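Local coordinates for hypothetical protein ST1625 (Sulfolobus tokodaii, PDB 1WY6) that is of unknown function but folds as an all-helical repeat protein, the first archaeal one of its kind to have its crystal structure solved, at residues A[48-53]-A[78-83]; A[73-78]-A[102-107]; A[83-88]-A[125-130]; A[96-101]-A[108-113]; A[134-139]-A[143-148]. One frame throughout, in Å; residues are numbered along the deposited sequence.

Contact 1: residues A[48-53]-A[78-83]; sequences NLLESI and KSVVEC
Ser-79 sits against the 48-53 segment, near the end of helix 44-52, its CB 3.3 Å from the carbonyl oxygen of Leu-50. This is packing of a small side chain on a backbone carbonyl. The hydroxyl does not bond across the contact; Ser-79 OG is instead hydrogen-bonded to Asn-76 O, just before its own helix. With chi1 at -55° the hydroxyl stands beside its own backbone N, where that bond can form, and CB makes the closer approach, with OG 3.6 Å from the same Leu-50 O. The CA atoms of Glu-51 and Ser-79 are the nearest pair, 6.1 Å apart.

The apolar part is a single branch-to-branch touch. Leu-50 CD1 lies 4.0 Å from Val-80 CG2, and the two side chains meet at a slant. Both residues are buried, and Met-58 of helix 55-65 packs on Leu-50 as well.

At the polar margin, the CB of Glu-51 points away, but a bend at chi2 (71°) swings the carboxylate back, leaving OE2 4.1 Å from Ser-79 OG. That separation is contact at most, and no hydrogen bond spans the segments.

The axes of the short helical segments 48-52 and 78-83 approach to 9.0 Å, with 39° between their N-to-C directions. Helix 7-19 packs on 48-53 through Leu-49, while Val-81 packs on helix 92-103 and Lys-78 reaches Glu-112 of helix 107-117. The disulfide from Cys-83 to Cys-55 ties helix 78-86 to helix 55-65, so the contact lies inside a succession of stacked helices.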
# COMPACT_ATOMS: atom_id res chain seq x y z
N ASN A 48 -3.44 9.21 -7.93
CA ASN A 48 -3.66 8.91 -9.34
C ASN A 48 -2.58 7.95 -9.84
O ASN A 48 -2.89 6.94 -10.48
CB ASN A 48 -3.67 10.23 -10.13
CG ASN A 48 -4.07 10.05 -11.58
OD1 ASN A 48 -3.26 9.66 -12.42
ND2 ASN A 48 -5.34 10.34 -11.89
N LEU A 49 -1.31 8.24 -9.55
CA LEU A 49 -0.23 7.37 -9.99
C LEU A 49 -0.38 5.95 -9.42
O LEU A 49 -0.33 4.98 -10.17
CB LEU A 49 1.14 7.91 -9.55
CG LEU A 49 2.34 7.04 -9.93
CD1 LEU A 49 2.56 7.07 -11.44
CD2 LEU A 49 3.59 7.52 -9.22
N LEU A 50 -0.57 5.86 -8.11
CA LEU A 50 -0.70 4.57 -7.42
C LEU A 50 -1.79 3.66 -7.98
O LEU A 50 -1.71 2.44 -7.84
CB LEU A 50 -0.91 4.81 -5.92
CG LEU A 50 0.19 5.58 -5.18
CD1 LEU A 50 -0.24 5.91 -3.75
CD2 LEU A 50 1.47 4.76 -5.17
N GLU A 51 -2.80 4.25 -8.61
CA GLU A 51 -3.90 3.48 -9.17
C GLU A 51 -3.44 2.55 -10.31
O GLU A 51 -4.00 1.46 -10.50
CB GLU A 51 -4.98 4.43 -9.70
CG GLU A 51 -6.20 3.74 -10.29
CD GLU A 51 -7.05 3.08 -9.23
OE1 GLU A 51 -7.78 2.12 -9.56
OE2 GLU A 51 -7.01 3.54 -8.07
N SER A 52 -2.42 2.96 -11.05
CA SER A 52 -1.97 2.15 -12.17
C SER A 52 -0.48 1.86 -12.27
O SER A 52 -0.07 1.05 -13.10
CB SER A 52 -2.45 2.78 -13.48
OG SER A 52 -1.96 4.11 -13.61
N ILE A 53 0.35 2.49 -11.45
CA ILE A 53 1.78 2.22 -11.56
C ILE A 53 2.14 0.76 -11.29
O ILE A 53 1.65 0.14 -10.34
CB ILE A 53 2.63 3.13 -10.62
CG1 ILE A 53 4.11 2.98 -10.99
CG2 ILE A 53 2.41 2.76 -9.15
CD1 ILE A 53 5.02 3.98 -10.29
N LYS A 78 -5.54 0.60 -1.38
CA LYS A 78 -5.52 -0.85 -1.48
C LYS A 78 -4.48 -1.20 -2.55
O LYS A 78 -3.92 -2.29 -2.56
CB LYS A 78 -6.89 -1.40 -1.89
CG LYS A 78 -6.92 -2.92 -1.97
CD LYS A 78 -8.16 -3.45 -2.69
CE LYS A 78 -8.06 -4.95 -2.91
NZ LYS A 78 -9.23 -5.50 -3.64
N SER A 79 -4.23 -0.25 -3.45
CA SER A 79 -3.25 -0.42 -4.52
C SER A 79 -1.84 -0.63 -3.96
O SER A 79 -1.02 -1.36 -4.52
CB SER A 79 -3.23 0.82 -5.44
OG SER A 79 -4.52 1.13 -5.94
N VAL A 80 -1.56 0.03 -2.84
CA VAL A 80 -0.24 -0.09 -2.22
C VAL A 80 -0.08 -1.45 -1.56
O VAL A 80 0.97 -2.08 -1.67
CB VAL A 80 -0.00 1.04 -1.19
CG1 VAL A 80 1.31 0.81 -0.44
CG2 VAL A 80 0.05 2.38 -1.92
N VAL A 81 -1.12 -1.91 -0.88
CA VAL A 81 -1.09 -3.21 -0.23
C VAL A 81 -0.97 -4.31 -1.29
O VAL A 81 -0.25 -5.29 -1.11
CB VAL A 81 -2.37 -3.46 0.58
CG1 VAL A 81 -2.25 -4.77 1.35
CG2 VAL A 81 -2.63 -2.29 1.52
N GLU A 82 -1.68 -4.12 -2.40
CA GLU A 82 -1.66 -5.07 -3.52
C GLU A 82 -0.24 -5.28 -4.03
O GLU A 82 0.15 -6.39 -4.36
CB GLU A 82 -2.52 -4.57 -4.68
CG GLU A 82 -4.01 -4.76 -4.51
CD GLU A 82 -4.42 -6.23 -4.46
OE1 GLU A 82 -3.68 -7.09 -4.98
OE2 GLU A 82 -5.51 -6.52 -3.90
N CYS A 83 0.53 -4.19 -4.12
CA CYS A 83 1.92 -4.32 -4.58
C CYS A 83 2.74 -5.02 -3.51
O CYS A 83 3.74 -5.67 -3.81
CB CYS A 83 2.50 -2.95 -4.91
SG CYS A 83 2.00 -2.33 -6.55

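Contact 2: residues A[73-78]-A[102-107]; sequences KCQNLK and VIQGKR
Gln-104 brings its side-chain amide to the backbone of Cys-74, OE1 lying 2.9 Å from Cys-74 O. Next to it, Lys-106 passes Gln-75 at about a right angle, and Lys-106 CE comes within 3.6 Å of Gln-75 O. The amide of Gln-75 also lies at the lysine tip, with Gln-75 NE2 3.2 Å from Lys-106 NZ.

Gln-104 reaches out because its chain is extended beyond CG (chi2 173°), whereas Gln-75 folds back at chi2 (-67°).

Behind these side chains, helix 92-103 closes in a Schellman motif at Gly-105, whose phi is positive, and Gly-105 N bonds to Val-102 O at 2.9 Å. Lys-106 follows as the centre of an inverse gamma turn and as N-cap residue of helix 107-117. On the other segment, the disulfide of Cys-74 with Cys-47 fixes the chain on which Gln-104 rests.

The contact is thus a polar, partly exposed patch, in which two side-chain amides, two backbone carbonyls and an ammonium group lie close together.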
# COMPACT_ATOMS: atom_id res chain seq x y z
N LYS A 73 -5.11 11.05 2.16
CA LYS A 73 -6.17 11.64 1.36
C LYS A 73 -6.55 10.74 0.19
O LYS A 73 -7.59 10.93 -0.44
CB LYS A 73 -5.73 13.02 0.86
CG LYS A 73 -5.76 14.06 1.97
CD LYS A 73 -5.49 15.46 1.48
CE LYS A 73 -5.52 16.42 2.65
NZ LYS A 73 -4.64 15.91 3.74
N CYS A 74 -5.72 9.73 -0.07
CA CYS A 74 -5.97 8.78 -1.14
C CYS A 74 -6.99 7.73 -0.70
O CYS A 74 -6.94 7.24 0.43
CB CYS A 74 -4.67 8.07 -1.55
SG CYS A 74 -3.40 9.15 -2.30
N GLN A 75 -7.92 7.41 -1.59
CA GLN A 75 -8.98 6.44 -1.32
C GLN A 75 -8.67 5.07 -1.93
O GLN A 75 -9.38 4.09 -1.67
CB GLN A 75 -10.31 6.95 -1.88
CG GLN A 75 -10.65 8.37 -1.46
CD GLN A 75 -10.93 8.50 0.02
OE1 GLN A 75 -10.75 9.57 0.60
NE2 GLN A 75 -11.39 7.41 0.63
N ASN A 76 -7.62 5.01 -2.73
CA ASN A 76 -7.20 3.78 -3.41
C ASN A 76 -5.94 3.15 -2.83
O ASN A 76 -5.18 2.50 -3.56
CB ASN A 76 -6.98 4.05 -4.90
CG ASN A 76 -5.93 5.15 -5.16
OD1 ASN A 76 -5.52 5.37 -6.30
ND2 ASN A 76 -5.50 5.83 -4.10
N LEU A 77 -5.71 3.32 -1.52
CA LEU A 77 -4.52 2.76 -0.91
C LEU A 77 -4.47 1.23 -0.91
O LEU A 77 -3.47 0.64 -0.51
CB LEU A 77 -4.32 3.31 0.50
CG LEU A 77 -3.99 4.81 0.53
CD1 LEU A 77 -3.39 5.17 1.88
CD2 LEU A 77 -2.99 5.16 -0.58
N LYS A 78 -5.54 0.60 -1.38
CA LYS A 78 -5.52 -0.85 -1.48
C LYS A 78 -4.48 -1.20 -2.55
O LYS A 78 -3.92 -2.29 -2.56
CB LYS A 78 -6.89 -1.40 -1.89
CG LYS A 78 -6.92 -2.92 -1.97
CD LYS A 78 -8.16 -3.45 -2.69
CE LYS A 78 -8.06 -4.95 -2.91
NZ LYS A 78 -9.23 -5.50 -3.64
N VAL A 102 -7.45 1.09 7.71
CA VAL A 102 -8.19 0.81 8.93
C VAL A 102 -8.87 2.08 9.44
O VAL A 102 -10.05 2.08 9.79
CB VAL A 102 -7.26 0.29 10.06
CG1 VAL A 102 -8.08 0.02 11.32
CG2 VAL A 102 -6.54 -0.99 9.62
N ILE A 103 -8.10 3.17 9.46
CA ILE A 103 -8.56 4.46 9.93
C ILE A 103 -9.64 5.07 9.05
O ILE A 103 -10.44 5.89 9.50
CB ILE A 103 -7.36 5.44 10.02
CG1 ILE A 103 -6.37 4.92 11.05
CG2 ILE A 103 -7.82 6.82 10.39
CD1 ILE A 103 -5.10 5.78 11.16
N GLN A 104 -9.66 4.67 7.78
CA GLN A 104 -10.66 5.15 6.85
C GLN A 104 -11.89 4.25 6.98
O GLN A 104 -12.95 4.54 6.43
CB GLN A 104 -10.13 5.09 5.42
CG GLN A 104 -9.15 6.19 5.07
CD GLN A 104 -8.52 6.01 3.70
OE1 GLN A 104 -7.87 6.91 3.17
NE2 GLN A 104 -8.70 4.83 3.12
N GLY A 105 -11.73 3.17 7.73
CA GLY A 105 -12.82 2.23 7.94
C GLY A 105 -13.14 1.46 6.68
O GLY A 105 -14.28 1.03 6.48
N LYS A 106 -12.14 1.27 5.82
CA LYS A 106 -12.34 0.53 4.57
C LYS A 106 -12.16 -0.97 4.79
O LYS A 106 -11.24 -1.60 4.26
CB LYS A 106 -11.37 1.04 3.50
CG LYS A 106 -11.73 2.43 2.99
CD LYS A 106 -10.78 2.90 1.91
CE LYS A 106 -11.14 4.32 1.47
NZ LYS A 106 -12.46 4.40 0.79
N ARG A 107 -13.08 -1.51 5.58
CA ARG A 107 -13.11 -2.93 5.92
C ARG A 107 -13.24 -3.77 4.66
O ARG A 107 -12.68 -4.86 4.57
CB ARG A 107 -14.30 -3.18 6.85
CG ARG A 107 -14.59 -4.65 7.15
CD ARG A 107 -15.79 -4.74 8.10
NE ARG A 107 -16.17 -6.11 8.43
CZ ARG A 107 -15.37 -6.99 9.04
NH1 ARG A 107 -14.14 -6.63 9.38
NH2 ARG A 107 -15.82 -8.20 9.33

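Contact 3: residues A[83-88]-A[125-130]; sequences CGVINN and ASILVA
Ile-127 inserts its CD1 methyl into the end of helix 78-86, where it meets Asn-88 and Gly-84. Its chi1 of -69° puts CG1 anti to the carbonyl carbon, and the near-extended chi2 of 165° carries CD1 out to the full length of the chain. Ile-127 CD1 consequently ends 3.4 Å from Asn-88 C and 3.9 Å from Gly-84 O, touching backbone on both residues. The other branch, CG2, lies further back, 4.3 Å from Val-85 CG2, and supplies the apolar part of the interface.

Asn-88 takes a left-handed backbone conformation (phi 42°), which asparagine tolerates well. It is the residue at which the chain leaves the helix in a Schellman motif. Its CG lies anti to its N, which turns the amide toward the second segment and sets OD1 3.6 Å from Ile-127 CD1. That oxygen is not left facing a methyl alone: it accepts a hydrogen bond from Ser-124 N. The same carboxamide therefore bonds the backbone just ahead of helix 125-137 while its flank borders the isoleucine.

Gly-84 contributes backbone only. Val-85 reaches further, packing on Val-123 and on Ile-117 of helix 107-117, so that the isoleucine contact is continued by apolar neighbours. Within 125-130, Leu-128 packs in turn on Leu-147 and Ala-151 of helix 141-153.

Helix C-terminus against helix N-terminus, with Ile-127 as the side chain that reaches across, links two helices separated along the chain by helices 92-103 and 107-117, as befits the stacked layers of an alpha-helical repeat fold.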
# COMPACT_ATOMS: atom_id res chain seq x y z
N CYS A 83 0.53 -4.19 -4.12
CA CYS A 83 1.92 -4.32 -4.58
C CYS A 83 2.74 -5.02 -3.51
O CYS A 83 3.74 -5.67 -3.81
CB CYS A 83 2.50 -2.95 -4.91
SG CYS A 83 2.00 -2.33 -6.55
N GLY A 84 2.33 -4.89 -2.26
CA GLY A 84 3.04 -5.58 -1.20
C GLY A 84 2.84 -7.07 -1.41
O GLY A 84 3.78 -7.86 -1.34
N VAL A 85 1.59 -7.46 -1.69
CA VAL A 85 1.27 -8.86 -1.92
C VAL A 85 1.88 -9.41 -3.21
O VAL A 85 2.43 -10.51 -3.22
CB VAL A 85 -0.27 -9.09 -1.95
CG1 VAL A 85 -0.60 -10.56 -2.27
CG2 VAL A 85 -0.88 -8.72 -0.60
N ILE A 86 1.78 -8.66 -4.31
CA ILE A 86 2.33 -9.11 -5.58
C ILE A 86 3.84 -9.26 -5.45
O ILE A 86 4.42 -10.24 -5.91
CB ILE A 86 2.01 -8.12 -6.72
CG1 ILE A 86 0.50 -8.01 -6.91
CG2 ILE A 86 2.68 -8.58 -8.01
CD1 ILE A 86 0.07 -7.06 -8.01
N ASN A 87 4.47 -8.28 -4.82
CA ASN A 87 5.91 -8.30 -4.61
C ASN A 87 6.23 -9.18 -3.40
O ASN A 87 7.38 -9.31 -3.00
CB ASN A 87 6.42 -6.87 -4.37
CG ASN A 87 6.41 -6.02 -5.64
OD1 ASN A 87 5.59 -6.22 -6.53
ND2 ASN A 87 7.32 -5.07 -5.72
N ASN A 88 5.20 -9.79 -2.81
CA ASN A 88 5.35 -10.63 -1.63
C ASN A 88 6.33 -9.97 -0.68
O ASN A 88 7.18 -10.62 -0.09
CB ASN A 88 5.88 -12.02 -2.01
CG ASN A 88 5.77 -13.01 -0.87
OD1 ASN A 88 4.69 -13.19 -0.29
ND2 ASN A 88 6.88 -13.66 -0.54
N ALA A 125 4.56 -15.43 5.75
CA ALA A 125 3.86 -15.37 7.02
C ALA A 125 3.69 -13.93 7.51
O ALA A 125 2.64 -13.57 8.05
CB ALA A 125 4.61 -16.19 8.08
N SER A 126 4.71 -13.10 7.30
CA SER A 126 4.66 -11.71 7.73
C SER A 126 3.46 -10.97 7.13
O SER A 126 2.73 -10.28 7.84
CB SER A 126 5.96 -10.98 7.36
OG SER A 126 6.19 -11.05 5.96
N ILE A 127 3.27 -11.13 5.83
CA ILE A 127 2.16 -10.49 5.15
C ILE A 127 0.82 -11.01 5.70
O ILE A 127 -0.08 -10.22 5.99
CB ILE A 127 2.29 -10.71 3.62
CG1 ILE A 127 3.49 -9.90 3.10
CG2 ILE A 127 1.02 -10.26 2.91
CD1 ILE A 127 3.98 -10.27 1.70
N LEU A 128 0.70 -12.33 5.88
CA LEU A 128 -0.53 -12.90 6.44
C LEU A 128 -0.79 -12.27 7.81
O LEU A 128 -1.93 -11.95 8.16
CB LEU A 128 -0.40 -14.41 6.61
CG LEU A 128 -0.32 -15.28 5.36
CD1 LEU A 128 0.10 -16.69 5.76
CD2 LEU A 128 -1.66 -15.30 4.65
N VAL A 129 0.28 -12.09 8.59
CA VAL A 129 0.15 -11.50 9.91
C VAL A 129 -0.27 -10.03 9.86
O VAL A 129 -1.12 -9.60 10.64
CB VAL A 129 1.47 -11.61 10.71
CG1 VAL A 129 1.41 -10.72 11.93
CG2 VAL A 129 1.69 -13.06 11.13
N ALA A 130 0.33 -9.27 8.94
CA ALA A 130 0.01 -7.86 8.79
C ALA A 130 -1.48 -7.67 8.48
O ALA A 130 -2.16 -6.93 9.18
CB ALA A 130 0.87 -7.24 7.67

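Contact 4: residues A[96-101]-A[108-113]; sequences KALDIL and DKLEEI
Leu-110 carries the second segment's side of this contact, facing Leu-98 and Leu-101 of helix 92-103. Ahead of it in the sequence, Lys-109 starts out toward the first segment, but its chain then leads away. Its nearest side-chain approach is 4.7 Å, and it packs instead on Lys-78 of helix 78-86.

At Leu-110 itself, a single methyl does the touching. Leu-110 CD2 lies 3.8 Å from Leu-98 CD2, 4.0 Å from Leu-101 CD1 and 4.1 Å from Leu-101 CB, so it rests between two residues three positions apart on one face of the partner helix. The two approaches differ: Leu-98 and Leu-110 meet at a slant, while Leu-101 and Leu-110 run past each other in opposite directions. The rotamer explains which branch is used. CG of Leu-110 stands beside its backbone N (chi1 -66°), and with chi2 at 171° CD1 continues away from CA, while CD2, the other branch, is the one turned onto Leu-98 and Leu-101. The CA atoms of Leu-101 and Leu-110, 7.3 Å apart, are the nearest pair of the two backbones.

Beyond the leucine, Glu-111 turns outward and forms salt bridges with Arg-107 and Arg-115. Ile-113 closes the segment by packing on Ile-131 of helix 125-137 and on Glu-82.

All three leucines are buried, and Leu-98 and Leu-110 also touch helix 125-137 through Ala-134 and Leu-135. Helices 92-103 and 107-117, joined by a short turn, make a helical hairpin with a leucine core, the kind of element from which helical repeat proteins are assembled.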
# COMPACT_ATOMS: atom_id res chain seq x y z
N LYS A 96 1.87 1.57 6.38
CA LYS A 96 1.17 2.84 6.51
C LYS A 96 -0.16 2.81 5.75
O LYS A 96 -1.16 3.32 6.24
CB LYS A 96 2.03 4.00 5.98
CG LYS A 96 3.24 4.31 6.83
CD LYS A 96 4.11 5.38 6.19
CE LYS A 96 5.39 5.61 6.98
NZ LYS A 96 6.24 6.66 6.34
N ALA A 97 -0.16 2.18 4.57
CA ALA A 97 -1.38 2.06 3.75
C ALA A 97 -2.42 1.24 4.51
O ALA A 97 -3.61 1.55 4.47
CB ALA A 97 -1.05 1.38 2.43
N LEU A 98 -1.96 0.19 5.18
CA LEU A 98 -2.85 -0.65 5.98
C LEU A 98 -3.46 0.17 7.11
O LEU A 98 -4.67 0.15 7.31
CB LEU A 98 -2.08 -1.84 6.56
CG LEU A 98 -1.80 -3.04 5.65
CD1 LEU A 98 -0.82 -3.98 6.33
CD2 LEU A 98 -3.11 -3.76 5.34
N ASP A 99 -2.61 0.89 7.85
CA ASP A 99 -3.08 1.71 8.97
C ASP A 99 -4.09 2.73 8.49
O ASP A 99 -5.11 2.95 9.15
CB ASP A 99 -1.91 2.41 9.67
CG ASP A 99 -0.94 1.42 10.32
OD1 ASP A 99 -1.33 0.27 10.59
OD2 ASP A 99 0.23 1.80 10.57
N ILE A 100 -3.82 3.36 7.35
CA ILE A 100 -4.75 4.35 6.80
C ILE A 100 -6.06 3.69 6.37
O ILE A 100 -7.14 4.25 6.57
CB ILE A 100 -4.12 5.10 5.62
CG1 ILE A 100 -3.00 6.01 6.13
CG2 ILE A 100 -5.17 5.92 4.90
CD1 ILE A 100 -2.09 6.54 5.05
N LEU A 101 -5.98 2.49 5.79
CA LEU A 101 -7.20 1.79 5.38
C LEU A 101 -8.07 1.51 6.61
O LEU A 101 -9.28 1.67 6.56
CB LEU A 101 -6.86 0.48 4.67
CG LEU A 101 -6.24 0.60 3.27
CD1 LEU A 101 -5.96 -0.77 2.71
CD2 LEU A 101 -7.18 1.38 2.36
N ASP A 108 -14.00 -3.24 3.70
CA ASP A 108 -14.22 -3.92 2.43
C ASP A 108 -12.91 -4.19 1.70
O ASP A 108 -12.69 -5.30 1.23
CB ASP A 108 -15.16 -3.07 1.55
CG ASP A 108 -14.59 -1.70 1.22
OD1 ASP A 108 -13.89 -1.11 2.06
OD2 ASP A 108 -14.87 -1.19 0.11
N LYS A 109 -12.05 -3.18 1.60
CA LYS A 109 -10.77 -3.33 0.92
C LYS A 109 -9.88 -4.34 1.66
O LYS A 109 -9.28 -5.21 1.04
CB LYS A 109 -10.07 -1.97 0.83
CG LYS A 109 -10.88 -0.92 0.05
CD LYS A 109 -11.09 -1.36 -1.41
CE LYS A 109 -12.16 -0.53 -2.11
NZ LYS A 109 -11.79 0.90 -2.25
N LEU A 110 -9.81 -4.22 2.98
CA LEU A 110 -9.01 -5.15 3.79
C LEU A 110 -9.48 -6.61 3.63
O LEU A 110 -8.65 -7.52 3.60
CB LEU A 110 -9.08 -4.75 5.27
CG LEU A 110 -8.42 -3.41 5.60
CD1 LEU A 110 -8.73 -3.00 7.04
CD2 LEU A 110 -6.91 -3.53 5.38
N GLU A 111 -10.79 -6.82 3.53
CA GLU A 111 -11.33 -8.18 3.35
C GLU A 111 -10.98 -8.74 1.97
O GLU A 111 -10.68 -9.93 1.84
CB GLU A 111 -12.84 -8.20 3.53
CG GLU A 111 -13.30 -7.81 4.92
CD GLU A 111 -14.71 -8.29 5.20
OE1 GLU A 111 -15.31 -7.82 6.19
OE2 GLU A 111 -15.21 -9.14 4.43
N GLU A 112 -11.04 -7.89 0.96
CA GLU A 112 -10.68 -8.30 -0.40
C GLU A 112 -9.23 -8.81 -0.40
O GLU A 112 -8.93 -9.87 -0.93
CB GLU A 112 -10.85 -7.11 -1.35
CG GLU A 112 -12.31 -6.76 -1.60
CD GLU A 112 -12.50 -5.35 -2.11
OE1 GLU A 112 -11.53 -4.78 -2.66
OE2 GLU A 112 -13.63 -4.81 -1.97
N ILE A 113 -8.33 -8.04 0.21
CA ILE A 113 -6.93 -8.46 0.30
C ILE A 113 -6.85 -9.80 1.04
O ILE A 113 -6.12 -10.71 0.65
CB ILE A 113 -6.08 -7.43 1.08
CG1 ILE A 113 -5.86 -6.17 0.24
CG2 ILE A 113 -4.74 -8.05 1.45
CD1 ILE A 113 -4.99 -6.41 -0.99

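Contact 5: residues A[134-139]-A[143-148]; sequences ALRRVG and DATTLL
A helical hairpin, helix 125-137 turning directly into helix 141-153, is held near its bend by Leu-135 and Arg-136 against Ala-144, Leu-147 and Leu-148. On the inner side, Leu-135 CD1 meets Leu-147 CD1 at 3.6 Å, the side chains crossing at about a right angle. Leu-135 CB faces Ala-144 CB at 4.2 Å, and the same leucine's CD1 touches Asp-143 CB at 4.0 Å. The backbones are closest at Arg-136 and Ala-144, whose CA atoms lie 5.5 Å apart and where Ala-144 CB packs on Arg-136 CB at 3.9 Å.

At the bend, Gly-139 has positive phi and is the C-prime residue of a Schellman motif ending the first helix, with Gly-139 N bonded to Arg-136 O. Just after it, Asp-140 OD1 accepts from Asp-143 N at the start of the second helix.

Arg-136 crosses the outer side of the hairpin. CG lies anti to the backbone N (chi1 -158°) and the chain bends at chi3 (-79°), laying Arg-136 NE 3.6 Å from Ala-144 CB. Leu-148 CD1 sits at the edge of the guanidinium, in its plane, and lies 3.0 Å from both Arg-136 NH1 and Arg-136 NH2, short enough to make the exact placement doubtful. Thr-145 OG1, hydrogen-bonded to Glu-141 O, lies 3.7 Å from Arg-136 NH1.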
# COMPACT_ATOMS: atom_id res chain seq x y z
N ALA A 134 -4.67 -6.22 10.80
CA ALA A 134 -5.39 -5.04 10.32
C ALA A 134 -6.88 -5.41 10.28
O ALA A 134 -7.75 -4.62 10.66
CB ALA A 134 -4.91 -4.65 8.93
N LEU A 135 -7.17 -6.62 9.82
CA LEU A 135 -8.55 -7.08 9.74
C LEU A 135 -9.19 -7.10 11.12
O LEU A 135 -10.31 -6.61 11.30
CB LEU A 135 -8.62 -8.48 9.11
CG LEU A 135 -8.46 -8.52 7.59
CD1 LEU A 135 -8.22 -9.96 7.12
CD2 LEU A 135 -9.71 -7.93 6.92
N ARG A 136 -8.49 -7.65 12.10
CA ARG A 136 -9.03 -7.72 13.44
C ARG A 136 -9.37 -6.31 13.92
O ARG A 136 -10.31 -6.12 14.70
CB ARG A 136 -8.01 -8.40 14.37
CG ARG A 136 -8.60 -9.00 15.62
CD ARG A 136 -7.64 -9.99 16.25
NE ARG A 136 -7.66 -11.28 15.56
CZ ARG A 136 -6.62 -12.10 15.46
NH1 ARG A 136 -6.74 -13.26 14.82
NH2 ARG A 136 -5.45 -11.76 15.98
N ARG A 137 -8.62 -5.32 13.43
CA ARG A 137 -8.86 -3.92 13.80
C ARG A 137 -10.15 -3.36 13.19
O ARG A 137 -10.64 -2.33 13.65
CB ARG A 137 -7.68 -3.03 13.38
CG ARG A 137 -6.42 -3.17 14.24
CD ARG A 137 -5.37 -2.13 13.85
NE ARG A 137 -5.84 -0.76 14.08
CZ ARG A 137 -5.30 0.33 13.55
NH1 ARG A 137 -4.25 0.23 12.73
NH2 ARG A 137 -5.81 1.53 13.82
N VAL A 138 -10.69 -4.01 12.16
CA VAL A 138 -11.94 -3.55 11.55
C VAL A 138 -13.12 -4.44 11.93
O VAL A 138 -14.22 -4.31 11.37
CB VAL A 138 -11.85 -3.44 9.99
CG1 VAL A 138 -11.07 -2.19 9.60
CG2 VAL A 138 -11.20 -4.67 9.40
N GLY A 139 -12.90 -5.36 12.87
CA GLY A 139 -13.96 -6.24 13.32
C GLY A 139 -14.11 -7.57 12.62
O GLY A 139 -15.11 -8.28 12.84
N ASP A 143 -11.81 -13.87 9.50
CA ASP A 143 -10.75 -13.90 8.49
C ASP A 143 -9.41 -13.65 9.15
O ASP A 143 -8.40 -14.22 8.77
CB ASP A 143 -11.01 -12.86 7.40
CG ASP A 143 -12.24 -13.19 6.56
OD1 ASP A 143 -12.39 -14.37 6.19
OD2 ASP A 143 -13.03 -12.27 6.27
N ALA A 144 -9.41 -12.79 10.16
CA ALA A 144 -8.17 -12.49 10.87
C ALA A 144 -7.57 -13.80 11.38
O ALA A 144 -6.39 -14.08 11.16
CB ALA A 144 -8.45 -11.55 12.03
N THR A 145 -8.40 -14.61 12.04
CA THR A 145 -7.99 -15.89 12.59
C THR A 145 -7.54 -16.86 11.51
O THR A 145 -6.49 -17.49 11.62
CB THR A 145 -9.14 -16.55 13.40
OG1 THR A 145 -9.34 -15.84 14.62
CG2 THR A 145 -8.82 -18.00 13.71
N THR A 146 -8.34 -16.96 10.46
CA THR A 146 -8.02 -17.85 9.35
C THR A 146 -6.60 -17.59 8.85
O THR A 146 -5.87 -18.54 8.55
CB THR A 146 -9.01 -17.64 8.20
OG1 THR A 146 -10.33 -17.95 8.66
CG2 THR A 146 -8.66 -18.55 7.01
N LEU A 147 -6.22 -16.32 8.78
CA LEU A 147 -4.90 -15.91 8.31
C LEU A 147 -3.80 -16.27 9.32
O LEU A 147 -2.77 -16.82 8.94
CB LEU A 147 -4.87 -14.41 8.02
CG LEU A 147 -5.67 -13.97 6.78
CD1 LEU A 147 -5.64 -12.45 6.62
CD2 LEU A 147 -5.08 -14.63 5.55
N LEU A 148 -4.03 -15.96 10.59
CA LEU A 148 -3.04 -16.28 11.62
C LEU A 148 -2.84 -17.79 11.69
O LEU A 148 -1.76 -18.26 12.01
CB LEU A 148 -3.47 -15.75 12.99
CG LEU A 148 -3.30 -14.24 13.20
CD1 LEU A 148 -3.76 -13.85 14.61
CD2 LEU A 148 -1.84 -13.86 12.98

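The five contacts belong to one helical-repeat array. Contact 1 joins helices 44-52 and 78-86, and contact 3 takes the latter on to helix 125-137, their centres about 14 Å apart. Along the chain, contact 2 crosses contacts 1, 3 and 4, contact 4 nests inside the loop that contact 3 closes, and contact 5 follows them all. Contacts 2 and 4, whose centres are about 6 Å apart, both use helix 92-103, and Leu-77 packing on Ile-100 connects them. Contact 5 shares helix 125-137 with contact 3; its centre is about 22 Å from that of contact 1, without touch. Several neighbouring contacts share a helix or touch, which lets local hairpins and longer-range packing build one elongated fold.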